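P-47 protein (Clostridium botulinum E1 str. 'BoNT E Beluga', PDB 5WIX) is of unknown function but has a TULIP-type fold like that of bactericidal/permeability-increasing protein, consistent with binding lipid or another hydrophobic ligand. Local coordinates at residues Val34-Lys39 / Asn66-Ile70. Sequence-based numbering, arbitrary orientation.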
loop_
_atom_site.group_PDB
_atom_site.type_symbol
_atom_site.label_atom_id
_atom_site.label_comp_id
_atom_site.label_asym_id
_atom_site.label_seq_id
_atom_site.Cartn_x
_atom_site.Cartn_y
_atom_site.Cartn_z
ATOM N N VAL A 34 0.004 6.245 -16.878
ATOM C CA VAL A 34 0.796 7.468 -16.900
ATOM C C VAL A 34 1.210 7.892 -18.315
ATOM O O VAL A 34 1.219 9.087 -18.615
ATOM C CB VAL A 34 2.041 7.313 -16.023
ATOM C CG1 VAL A 34 2.684 5.983 -16.297
ATOM C CG2 VAL A 34 3.022 8.474 -16.250
ATOM N N ASN A 35 1.527 6.926 -19.181
ATOM C CA ASN A 35 1.906 7.218 -20.572
ATOM C C ASN A 35 0.925 8.158 -21.239
ATOM O O ASN A 35 1.310 9.029 -22.026
ATOM C CB ASN A 35 1.996 5.937 -21.410
ATOM C CG ASN A 35 3.333 5.237 -21.282
ATOM O OD1 ASN A 35 4.355 5.848 -20.932
ATOM N ND2 ASN A 35 3.335 3.937 -21.571
ATOM N N LYS A 36 -0.348 7.960 -20.909
ATOM C CA LYS A 36 -1.445 8.705 -21.504
ATOM C C LYS A 36 -1.553 10.134 -20.955
ATOM O O LYS A 36 -1.813 11.080 -21.708
ATOM C CB LYS A 36 -2.753 7.934 -21.295
ATOM C CG LYS A 36 -2.761 6.554 -21.978
ATOM C CD LYS A 36 -4.131 5.871 -21.896
ATOM C CE LYS A 36 -4.167 4.575 -22.704
ATOM N NZ LYS A 36 -5.493 3.894 -22.614
ATOM N N HIS A 37 -1.342 10.298 -19.652
ATOM C CA HIS A 37 -1.291 11.640 -19.073
ATOM C C HIS A 37 0.002 12.337 -19.460
ATOM O O HIS A 37 0.094 13.566 -19.462
ATOM C CB HIS A 37 -1.444 11.583 -17.555
ATOM C CG HIS A 37 -2.854 11.369 -17.121
ATOM N ND1 HIS A 37 -3.236 10.336 -16.286
ATOM C CD2 HIS A 37 -3.992 12.036 -17.433
ATOM C CE1 HIS A 37 -4.539 10.380 -16.100
ATOM N NE2 HIS A 37 -5.025 11.407 -16.781
ATOM N N LEU A 38 1.002 11.535 -19.795
ATOM C CA LEU A 38 2.249 12.059 -20.301
ATOM C C LEU A 38 2.025 12.626 -21.695
ATOM O O LEU A 38 2.519 13.706 -22.016
ATOM C CB LEU A 38 3.318 10.972 -20.320
ATOM C CG LEU A 38 4.736 11.501 -20.494
ATOM C CD1 LEU A 38 4.899 12.785 -19.693
ATOM C CD2 LEU A 38 5.759 10.452 -20.056
ATOM N N LYS A 39 1.256 11.901 -22.508
ATOM C CA LYS A 39 1.062 12.263 -23.908
ATOM C C LYS A 39 0.399 13.629 -24.070
ATOM O O LYS A 39 0.847 14.438 -24.886
ATOM C CB LYS A 39 0.233 11.201 -24.645
ATOM C CG LYS A 39 -0.198 11.655 -26.049
ATOM C CD LYS A 39 -1.216 10.732 -26.730
ATOM C CE LYS A 39 -0.544 9.607 -27.528
ATOM N NZ LYS A 39 0.430 10.076 -28.585
ATOM N N ASN A 66 5.762 12.470 -28.982
ATOM C CA ASN A 66 5.295 11.706 -27.830
ATOM C C ASN A 66 6.464 11.113 -27.042
ATOM O O ASN A 66 7.532 10.862 -27.614
ATOM C CB ASN A 66 4.360 10.584 -28.287
ATOM C CG ASN A 66 3.620 9.936 -27.133
ATOM O OD1 ASN A 66 3.242 10.604 -26.168
ATOM N ND2 ASN A 66 3.415 8.625 -27.224
ATOM N N TRP A 67 6.278 10.916 -25.734
ATOM C CA TRP A 67 7.200 10.084 -24.948
ATOM C C TRP A 67 6.422 8.892 -24.399
ATOM O O TRP A 67 5.229 8.995 -24.084
ATOM C CB TRP A 67 7.861 10.847 -23.794
ATOM C CG TRP A 67 8.658 12.052 -24.183
ATOM C CD1 TRP A 67 8.706 12.639 -25.407
ATOM C CD2 TRP A 67 9.514 12.823 -23.336
ATOM N NE1 TRP A 67 9.538 13.728 -25.381
ATOM C CE2 TRP A 67 10.050 13.866 -24.113
ATOM C CE3 TRP A 67 9.885 12.741 -21.996
ATOM C CZ2 TRP A 67 10.930 14.809 -23.605
ATOM C CZ3 TRP A 67 10.757 13.682 -21.485
ATOM C CH2 TRP A 67 11.268 14.700 -22.289
ATOM N N GLU A 68 7.103 7.761 -24.276
ATOM C CA GLU A 68 6.431 6.513 -23.947
ATOM C C GLU A 68 7.331 5.661 -23.074
ATOM O O GLU A 68 8.376 5.175 -23.517
ATOM C CB GLU A 68 6.041 5.766 -25.226
ATOM C CG GLU A 68 5.342 4.436 -25.024
ATOM C CD GLU A 68 5.093 3.730 -26.347
ATOM O OE1 GLU A 68 4.681 4.408 -27.315
ATOM O OE2 GLU A 68 5.331 2.506 -26.422
ATOM N N ILE A 69 6.924 5.506 -21.822
ATOM C CA ILE A 69 7.681 4.727 -20.854
ATOM C C ILE A 69 7.607 3.249 -21.238
ATOM O O ILE A 69 6.549 2.773 -21.680
ATOM C CB ILE A 69 7.129 4.964 -19.439
ATOM C CG1 ILE A 69 6.888 6.460 -19.244
ATOM C CG2 ILE A 69 8.074 4.410 -18.379
ATOM C CD1 ILE A 69 6.063 6.792 -18.035
ATOM N N ILE A 70 8.727 2.537 -21.113
ATOM C CA ILE A 70 8.768 1.120 -21.482
ATOM C C ILE A 70 9.550 0.317 -20.453
ATOM O O ILE A 70 10.140 0.875 -19.519
ATOM C CB ILE A 70 9.402 0.866 -22.914
ATOM C CG1 ILE A 70 10.927 1.043 -22.907
ATOM C CG2 ILE A 70 8.745 1.735 -23.989
ATOM C CD1 ILE A 70 11.634 0.516 -24.170
#
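The carboxamide of N35 meets the backbone of I69 at two points. I69 N donates to N35 OD1 at 2.7 Å, the main link. The N-H...O angle is 151°. On the same side chain, N35 ND2 gives a weak second bond to I69 O at 3.4 Å, consistent with the amide being held in this orientation. N35 thus offers its C=O and N-H to one strand residue much as a neighbouring strand's backbone would. With CG beside its own backbone N (chi1 -84°), the N35 amide leaves the helix flank and spans the gap.

Apolar packing adjoins this polar pair. I69 CD1 lies 3.9 Å from V34 CG1 and 4.2 Å from L38 CD2, its side chain crossing both at about a right angle, while L38 CD2 also reaches W67 CB at 4.3 Å. Further along, K39 CB is 3.4 Å from N66 OD1, and bends at chi3 and chi4 bring K39 NZ back to 3.5 Å from N66 CG.

The 34-39 part of helix 31-42 runs nearly antiparallel (164°) to the 66-70 part of strand 58-70, their axes approaching to 7.9 Å. It sits beside one edge of this part of the strand, whose opposite edge is hydrogen-bonded to strand 78-85 through the backbones of N66, E68 and I70. I80 of that neighbour touches W67 and I69, while Y204 of strand 203-210 meets V34 and I69, linking the contact to a second antiparallel sheet.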